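Local coordinates for 5-oxoprolinase subunit C (Escherichia coli, PDB 5DUD), which cleaves 5-oxoproline to L-glutamate, coupled to the hydrolysis of ATP to ADP and phosphate, in a complex with its partner subunits PxpA and PxpB, at residues 26-32 with 246-251; 232-238 with 255-261. The contacts are given in a common frame with arbitrary orientation. Residues are numbered along the deposited sequence.

Contact 1 of 2, residues 26-32 with 246-251; sequences ISHCGAL and MNDAQT
Two irregular loops, segment 26-32 ahead of helix 34-44 and segment 246-251 behind barrel strand 243-245, meet closest at Cys29 and Asn247 (CA-CA 4.6 Å) and bury 476 Å². The first loop starts extended: Ile26 O lies 3.9 Å from Thr251 CG2, and Ser27 (chi1 m) donates from OG to Ala249 O at 2.8 Å. His28 (chi1 p) brings its ring near, CD2 3.6 Å from Asn247 O. Cys29 (phi/psi 57/-140) and Gly30 (89/-179, where a CB would jam against the preceding carbonyl) bend the chain around the Asn247 amide. Asn247, near-helical with chi1 m, gives ND2 to Cys29 O (3.0 Å) and, weakly, to Ala31 O (3.1 Å). Leu32 CD1 is 3.9 Å from Asn247 CG and Leu32 CG 4.3 Å from Met246 CE. Asp248 forms a salt bridge with Arg206, which also binds Gly30 O. One buried carboxamide thus grips an irregular loop by one good and one weak bond, joining distant loops through side-chain-to-backbone bonds rather than strand pairing.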
ATOM      1  N   ILE A  26       1.475  -0.866  -7.286  1.00 33.05           N
ATOM      2  CA  ILE A  26       1.768   0.432  -6.667  1.00 32.62           C
ATOM      3  C   ILE A  26       0.839   0.639  -5.471  1.00 35.84           C
ATOM      4  O   ILE A  26      -0.382   0.610  -5.627  1.00 35.06           O
ATOM      5  CB  ILE A  26       1.651   1.592  -7.707  1.00 36.26           C
ATOM      6  CG1 ILE A  26       2.838   1.545  -8.684  1.00 37.53           C
ATOM      7  CG2 ILE A  26       1.554   2.981  -7.018  1.00 36.67           C
ATOM      8  CD1 ILE A  26       2.596   2.139 -10.125  1.00 45.66           C
ATOM      9  N   SER A  27       1.423   0.897  -4.288  1.00 32.35           N
ATOM     10  CA  SER A  27       0.672   1.170  -3.061  1.00 31.58           C
ATOM     11  C   SER A  27       0.080   2.576  -3.145  1.00 35.66           C
ATOM     12  O   SER A  27       0.727   3.459  -3.706  1.00 35.38           O
ATOM     13  CB  SER A  27       1.586   1.036  -1.848  1.00 34.76           C
ATOM     14  OG  SER A  27       2.400  -0.124  -1.933  1.00 44.75           O
ATOM     15  N   HIS A  28      -1.155   2.779  -2.643  1.00 32.38           N
ATOM     16  CA  HIS A  28      -1.830   4.077  -2.730  1.00 32.37           C
ATOM     17  C   HIS A  28      -1.184   5.128  -1.806  1.00 35.83           C
ATOM     18  O   HIS A  28      -1.243   6.315  -2.128  1.00 35.73           O
ATOM     19  CB  HIS A  28      -3.343   3.950  -2.445  1.00 33.05           C
ATOM     20  CG  HIS A  28      -3.715   3.926  -0.995  1.00 36.04           C
ATOM     21  ND1 HIS A  28      -4.459   4.944  -0.427  1.00 37.68           N
ATOM     22  CD2 HIS A  28      -3.431   3.013  -0.039  1.00 37.56           C
ATOM     23  CE1 HIS A  28      -4.623   4.614   0.842  1.00 36.69           C
ATOM     24  NE2 HIS A  28      -4.008   3.464   1.126  1.00 36.97           N
ATOM     25  N   CYS A  29      -0.567   4.699  -0.682  1.00 31.80           N
ATOM     26  CA  CYS A  29       0.111   5.573   0.283  1.00 31.25           C
ATOM     27  C   CYS A  29      -0.863   6.667   0.817  1.00 34.09           C
ATOM     28  O   CYS A  29      -2.018   6.345   1.087  1.00 33.61           O
ATOM     29  CB  CYS A  29       1.385   6.166  -0.318  1.00 32.07           C
ATOM     30  SG  CYS A  29       2.504   4.937  -1.043  1.00 36.50           S
ATOM     31  N   GLY A  30      -0.410   7.909   0.987  1.00 29.87           N
ATOM     32  CA  GLY A  30      -1.247   8.970   1.528  1.00 29.20           C
ATOM     33  C   GLY A  30      -1.123   8.992   3.033  1.00 31.43           C
ATOM     34  O   GLY A  30      -0.363   8.202   3.601  1.00 30.84           O
ATOM     35  N   ALA A  31      -1.841   9.906   3.691  1.00 27.02           N
ATOM     36  CA  ALA A  31      -1.766  10.034   5.147  1.00 26.12           C
ATOM     37  C   ALA A  31      -2.326   8.806   5.862  1.00 28.04           C
ATOM     38  O   ALA A  31      -3.354   8.264   5.457  1.00 27.30           O
ATOM     39  CB  ALA A  31      -2.510  11.280   5.615  1.00 27.05           C
ATOM     40  N   LEU A  32      -1.610   8.350   6.894  1.00 23.57           N
ATOM     41  CA  LEU A  32      -2.031   7.225   7.737  1.00 22.82           C
ATOM     42  C   LEU A  32      -3.317   7.631   8.469  1.00 25.45           C
ATOM     43  O   LEU A  32      -4.299   6.888   8.460  1.00 25.12           O
ATOM     44  CB  LEU A  32      -0.910   6.834   8.728  1.00 23.00           C
ATOM     45  CG  LEU A  32      -0.098   5.568   8.405  1.00 27.55           C
ATOM     46  CD1 LEU A  32       0.306   5.507   6.941  1.00 27.53           C
ATOM     47  CD2 LEU A  32       1.133   5.481   9.285  1.00 30.61           C
ATOM     48  N   MET A 246      -0.868  -1.417   6.390  1.00 25.90           N
ATOM     49  CA  MET A 246      -1.207   0.007   6.384  1.00 25.45           C
ATOM     50  C   MET A 246      -1.192   0.516   4.921  1.00 29.24           C
ATOM     51  O   MET A 246      -1.432  -0.280   4.014  1.00 29.11           O
ATOM     52  CB  MET A 246      -0.258   0.788   7.321  1.00 27.91           C
ATOM     53  CG  MET A 246      -0.254   0.287   8.762  1.00 31.89           C
ATOM     54  SD  MET A 246      -1.869   0.282   9.584  1.00 36.05           S
ATOM     55  CE  MET A 246      -2.126   2.035   9.840  1.00 32.32           C
ATOM     56  N   ASN A 247      -0.970   1.822   4.681  1.00 25.39           N
ATOM     57  CA  ASN A 247      -1.078   2.404   3.339  1.00 25.12           C
ATOM     58  C   ASN A 247       0.055   2.018   2.361  1.00 29.16           C
ATOM     59  O   ASN A 247      -0.256   1.741   1.206  1.00 28.72           O
ATOM     60  CB  ASN A 247      -1.175   3.926   3.422  1.00 25.36           C
ATOM     61  CG  ASN A 247      -2.345   4.434   4.239  1.00 45.25           C
ATOM     62  OD1 ASN A 247      -2.800   3.788   5.189  1.00 39.53           O
ATOM     63  ND2 ASN A 247      -2.829   5.629   3.932  1.00 37.27           N
ATOM     64  N   ASP A 248       1.333   1.987   2.796  1.00 26.16           N
ATOM     65  CA  ASP A 248       2.470   1.635   1.921  1.00 26.62           C
ATOM     66  C   ASP A 248       2.675   0.107   1.759  1.00 30.94           C
ATOM     67  O   ASP A 248       3.626  -0.293   1.080  1.00 31.21           O
ATOM     68  CB  ASP A 248       3.774   2.265   2.450  1.00 28.70           C
ATOM     69  CG  ASP A 248       3.845   3.764   2.274  1.00 37.59           C
ATOM     70  OD1 ASP A 248       2.776   4.409   2.220  1.00 37.88           O
ATOM     71  OD2 ASP A 248       4.973   4.303   2.235  1.00 42.98           O
ATOM     72  N   ALA A 249       1.797  -0.748   2.334  1.00 27.09           N
ATOM     73  CA  ALA A 249       1.902  -2.215   2.269  1.00 27.37           C
ATOM     74  C   ALA A 249       1.910  -2.796   0.850  1.00 31.44           C
ATOM     75  O   ALA A 249       1.565  -2.119  -0.117  1.00 30.83           O
ATOM     76  CB  ALA A 249       0.738  -2.850   3.022  1.00 28.07           C
ATOM     77  N   GLN A 250       2.264  -4.090   0.767  1.00 28.60           N
ATOM     78  CA  GLN A 250       2.242  -4.885  -0.462  1.00 28.96           C
ATOM     79  C   GLN A 250       0.840  -4.965  -1.045  1.00 32.35           C
ATOM     80  O   GLN A 250      -0.113  -5.130  -0.281  1.00 31.71           O
ATOM     81  CB  GLN A 250       2.685  -6.333  -0.165  1.00 31.10           C
ATOM     82  CG  GLN A 250       4.160  -6.611  -0.285  1.00 50.55           C
ATOM     83  CD  GLN A 250       4.394  -8.107  -0.294  1.00 72.97           C
ATOM     84  OE1 GLN A 250       4.433  -8.745  -1.352  1.00 69.24           O
ATOM     85  NE2 GLN A 250       4.444  -8.722   0.880  1.00 66.50           N
ATOM     86  N   THR A 251       0.701  -4.951  -2.382  1.00 28.70           N
ATOM     87  CA  THR A 251      -0.620  -5.130  -2.984  1.00 28.14           C
ATOM     88  C   THR A 251      -1.034  -6.620  -3.024  1.00 31.96           C
ATOM     89  O   THR A 251      -2.229  -6.887  -2.994  1.00 30.87           O
ATOM     90  CB  THR A 251      -0.670  -4.538  -4.384  1.00 35.80           C
ATOM     91  OG1 THR A 251       0.271  -5.217  -5.210  1.00 36.59           O
ATOM     92  CG2 THR A 251      -0.402  -3.040  -4.393  1.00 33.06           C
TER

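Contact 2 of 2, residues 232-238 with 255-261; sequences GVVQVPH and YPRIACI
Strands 233-235 and 257-261 run antiparallel, their axes 4.6 Å apart at closest and 155° between directions, with a classic beta bulge in the second strand. Val233 faces Cys260 as a non-hydrogen-bonded pair (CA-CA 4.2 Å) and Val234 faces Ala259 as a hydrogen-bonded one (5.2 Å); the register then slips by one, so that Gln235 faces Arg257 (4.4 Å). Val234 is the residue opposite the bulge: its N donates to Ala259 O at 2.7 Å, while its O takes a weak bond from Ile258 N at 3.1 Å. Ile258 is near-helical (-79/-43) and Ala259 extended (-148/168). Ile261 N to Gly232 O (2.8 Å) and Val236 N to Pro256 O (3.0 Å) complete the ladder. At Gly232 (101/-15) a CB would strike Ile261 O and jam against the preceding carbonyl. On one face, Val233 (chi1 t) is a bump between Arg257 and Cys260: its CG1 is 3.5 Å from Arg257 CG and its CG2 3.7 Å from Cys260 SG; YbgJ packs on Val233 and Cys260. On the opposite face, Val234 (t) sets CG2 3.9 Å from Ile261 CD1 and CG1 4.1 Å from Ile258 CG2, which Val236 CG2 meets at 3.6 Å (both residues t). Beyond the strands Pro237 lays its CB over the Tyr255 ring (chi1 m), 4.1 Å from the centroid, a CH-pi contact. In the closed barrel strand 243-245 flanks 233-235 and strand 173-178 flanks 257-261, while Phe193 of helix 187-195 packs on Val234, Ile258 and Ala259.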
ATOM      1  N   GLY A 232      -5.539  -2.318   6.297  1.00 24.33           N
ATOM      2  CA  GLY A 232      -6.420  -2.776   7.365  1.00 24.31           C
ATOM      3  C   GLY A 232      -6.521  -4.281   7.516  1.00 28.54           C
ATOM      4  O   GLY A 232      -7.006  -4.746   8.549  1.00 28.74           O
ATOM      5  N   VAL A 233      -6.067  -5.058   6.512  1.00 24.70           N
ATOM      6  CA  VAL A 233      -6.129  -6.521   6.570  1.00 24.92           C
ATOM      7  C   VAL A 233      -5.075  -7.026   7.563  1.00 28.84           C
ATOM      8  O   VAL A 233      -3.919  -6.611   7.499  1.00 28.06           O
ATOM      9  CB  VAL A 233      -5.966  -7.166   5.172  1.00 28.94           C
ATOM     10  CG1 VAL A 233      -5.850  -8.685   5.275  1.00 29.41           C
ATOM     11  CG2 VAL A 233      -7.128  -6.784   4.261  1.00 28.58           C
ATOM     12  N   VAL A 234      -5.495  -7.896   8.490  1.00 26.01           N
ATOM     13  CA  VAL A 234      -4.620  -8.457   9.515  1.00 26.30           C
ATOM     14  C   VAL A 234      -4.184  -9.846   9.059  1.00 30.98           C
ATOM     15  O   VAL A 234      -5.002 -10.762   9.057  1.00 30.70           O
ATOM     16  CB  VAL A 234      -5.325  -8.494  10.898  1.00 30.46           C
ATOM     17  CG1 VAL A 234      -4.339  -8.826  12.017  1.00 30.89           C
ATOM     18  CG2 VAL A 234      -6.028  -7.169  11.184  1.00 29.53           C
ATOM     19  N   GLN A 235      -2.899  -9.997   8.678  1.00 28.37           N
ATOM     20  CA  GLN A 235      -2.325 -11.276   8.255  1.00 29.29           C
ATOM     21  C   GLN A 235      -1.646 -11.950   9.424  1.00 35.20           C
ATOM     22  O   GLN A 235      -1.045 -11.253  10.243  1.00 34.57           O
ATOM     23  CB  GLN A 235      -1.283 -11.086   7.142  1.00 30.40           C
ATOM     24  CG  GLN A 235      -1.710 -10.230   5.966  1.00 44.59           C
ATOM     25  CD  GLN A 235      -0.636 -10.244   4.903  1.00 64.80           C
ATOM     26  OE1 GLN A 235      -0.819 -10.787   3.811  1.00 61.07           O
ATOM     27  NE2 GLN A 235       0.526  -9.681   5.210  1.00 56.46           N
ATOM     28  N   VAL A 236      -1.673 -13.290   9.480  1.00 33.89           N
ATOM     29  CA  VAL A 236      -1.017 -14.057  10.543  1.00 35.32           C
ATOM     30  C   VAL A 236      -0.024 -15.037   9.899  1.00 40.96           C
ATOM     31  O   VAL A 236      -0.446 -16.094   9.442  1.00 41.15           O
ATOM     32  CB  VAL A 236      -2.059 -14.793  11.426  1.00 40.02           C
ATOM     33  CG1 VAL A 236      -1.395 -15.440  12.640  1.00 41.15           C
ATOM     34  CG2 VAL A 236      -3.178 -13.843  11.860  1.00 39.07           C
ATOM     35  N   PRO A 237       1.298 -14.758   9.879  1.00 38.65           N
ATOM     36  CA  PRO A 237       2.239 -15.728   9.286  1.00 39.83           C
ATOM     37  C   PRO A 237       2.416 -17.006  10.134  1.00 46.41           C
ATOM     38  O   PRO A 237       1.627 -17.267  11.042  1.00 46.10           O
ATOM     39  CB  PRO A 237       3.555 -14.932   9.187  1.00 41.33           C
ATOM     40  CG  PRO A 237       3.197 -13.513   9.451  1.00 44.43           C
ATOM     41  CD  PRO A 237       2.011 -13.559  10.347  1.00 39.80           C
ATOM     42  N   HIS A 238       3.449 -17.812   9.824  1.00 45.28           N
ATOM     43  CA  HIS A 238       3.730 -19.070  10.544  1.00 47.35           C
ATOM     44  C   HIS A 238       4.101 -18.852  12.019  1.00 51.62           C
ATOM     45  O   HIS A 238       3.866 -19.740  12.839  1.00 52.56           O
ATOM     46  CB  HIS A 238       4.875 -19.849   9.874  1.00 49.50           C
ATOM     47  CG  HIS A 238       4.652 -20.163   8.425  1.00 52.74           C
ATOM     48  ND1 HIS A 238       4.603 -19.158   7.473  1.00 53.20           N
ATOM     49  CD2 HIS A 238       4.497 -21.357   7.805  1.00 55.59           C
ATOM     50  CE1 HIS A 238       4.412 -19.766   6.312  1.00 52.82           C
ATOM     51  NE2 HIS A 238       4.344 -21.090   6.462  1.00 54.53           N
ATOM     52  N   TYR A 255      -0.455 -14.913   2.789  1.00 34.67           N
ATOM     53  CA  TYR A 255      -0.577 -15.238   4.215  1.00 34.75           C
ATOM     54  C   TYR A 255      -2.058 -15.327   4.612  1.00 37.71           C
ATOM     55  O   TYR A 255      -2.888 -14.619   4.036  1.00 36.31           O
ATOM     56  CB  TYR A 255       0.134 -14.195   5.099  1.00 35.56           C
ATOM     57  CG  TYR A 255       1.647 -14.249   5.075  1.00 38.10           C
ATOM     58  CD1 TYR A 255       2.325 -15.421   5.395  1.00 41.45           C
ATOM     59  CD2 TYR A 255       2.402 -13.100   4.876  1.00 38.28           C
ATOM     60  CE1 TYR A 255       3.717 -15.471   5.409  1.00 43.00           C
ATOM     61  CE2 TYR A 255       3.794 -13.132   4.904  1.00 39.80           C
ATOM     62  CZ  TYR A 255       4.451 -14.321   5.172  1.00 48.74           C
ATOM     63  OH  TYR A 255       5.827 -14.342   5.201  1.00 50.83           O
ATOM     64  N   PRO A 256      -2.411 -16.168   5.610  1.00 34.62           N
ATOM     65  CA  PRO A 256      -3.825 -16.285   6.003  1.00 34.18           C
ATOM     66  C   PRO A 256      -4.318 -15.035   6.749  1.00 36.66           C
ATOM     67  O   PRO A 256      -3.691 -14.613   7.718  1.00 36.25           O
ATOM     68  CB  PRO A 256      -3.847 -17.533   6.893  1.00 37.21           C
ATOM     69  CG  PRO A 256      -2.478 -17.645   7.422  1.00 42.32           C
ATOM     70  CD  PRO A 256      -1.555 -17.081   6.392  1.00 37.34           C
ATOM     71  N   ARG A 257      -5.419 -14.435   6.256  1.00 32.12           N
ATOM     72  CA  ARG A 257      -6.023 -13.209   6.773  1.00 30.86           C
ATOM     73  C   ARG A 257      -7.107 -13.529   7.817  1.00 35.33           C
ATOM     74  O   ARG A 257      -8.170 -14.042   7.462  1.00 35.10           O
ATOM     75  CB  ARG A 257      -6.627 -12.393   5.610  1.00 29.35           C
ATOM     76  CG  ARG A 257      -5.664 -12.107   4.456  1.00 34.86           C
ATOM     77  CD  ARG A 257      -6.399 -11.806   3.159  1.00 38.90           C
ATOM     78  NE  ARG A 257      -6.915 -13.022   2.524  1.00 43.48           N
ATOM     79  CZ  ARG A 257      -7.513 -13.070   1.335  1.00 55.93           C
ATOM     80  NH1 ARG A 257      -7.676 -11.963   0.614  1.00 42.17           N
ATOM     81  NH2 ARG A 257      -7.947 -14.230   0.851  1.00 43.12           N
ATOM     82  N   ILE A 258      -6.824 -13.255   9.094  1.00 32.33           N
ATOM     83  CA  ILE A 258      -7.770 -13.528  10.180  1.00 32.75           C
ATOM     84  C   ILE A 258      -8.868 -12.456  10.268  1.00 36.59           C
ATOM     85  O   ILE A 258     -10.021 -12.823  10.461  1.00 36.86           O
ATOM     86  CB  ILE A 258      -7.061 -13.697  11.550  1.00 36.43           C
ATOM     87  CG1 ILE A 258      -8.035 -14.306  12.586  1.00 37.67           C
ATOM     88  CG2 ILE A 258      -6.465 -12.374  12.085  1.00 36.39           C
ATOM     89  CD1 ILE A 258      -7.415 -14.674  13.869  1.00 45.11           C
ATOM     90  N   ALA A 259      -8.523 -11.156  10.144  1.00 32.43           N
ATOM     91  CA  ALA A 259      -9.502 -10.072  10.257  1.00 31.73           C
ATOM     92  C   ALA A 259      -9.143  -8.883   9.373  1.00 34.76           C
ATOM     93  O   ALA A 259      -8.039  -8.823   8.833  1.00 33.99           O
ATOM     94  CB  ALA A 259      -9.610  -9.626  11.708  1.00 32.74           C
ATOM     95  N   CYS A 260     -10.091  -7.954   9.203  1.00 31.18           N
ATOM     96  CA  CYS A 260      -9.897  -6.741   8.410  1.00 30.30           C
ATOM     97  C   CYS A 260     -10.471  -5.557   9.170  1.00 33.49           C
ATOM     98  O   CYS A 260     -11.647  -5.579   9.528  1.00 33.49           O
ATOM     99  CB  CYS A 260     -10.528  -6.874   7.026  1.00 30.59           C
ATOM    100  SG  CYS A 260     -10.188  -5.477   5.922  1.00 33.69           S
ATOM    101  N   ILE A 261      -9.632  -4.552   9.453  1.00 29.26           N
ATOM    102  CA  ILE A 261     -10.031  -3.341  10.172  1.00 28.72           C
ATOM    103  C   ILE A 261     -10.836  -2.442   9.226  1.00 31.96           C
ATOM    104  O   ILE A 261     -10.478  -2.291   8.052  1.00 31.28           O
ATOM    105  CB  ILE A 261      -8.787  -2.620  10.758  1.00 31.62           C
ATOM    106  CG1 ILE A 261      -8.075  -3.532  11.787  1.00 32.57           C
ATOM    107  CG2 ILE A 261      -9.155  -1.281  11.408  1.00 32.35           C
ATOM    108  CD1 ILE A 261      -6.658  -3.361  11.822  1.00 39.59           C
TER

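The segments alternate along the chain, 26-32, 232-238, 246-251, 255-261, so the contacts cross in sequence, their centres about 16 Å apart. Contact 2 is internal to the seven-stranded barrel of the carboxyltransferase A/B domain, consistent with its cyclophilin-like clan, whereas contact 1 lies nearer the centre of the molecule (about 10 Å from it, against about 19 Å) and ties the barrel half to a loop from the first. Strand 243-245 connects them: it pairs with 233-235, Leu245 bonding to the backbone of Gly232 and Val233, then runs straight into 246-251. The same barrel wall that holds contact 2 thus continues directly into the loop of contact 1. YbgJ reaches residues of both, so each borders the subunit interface.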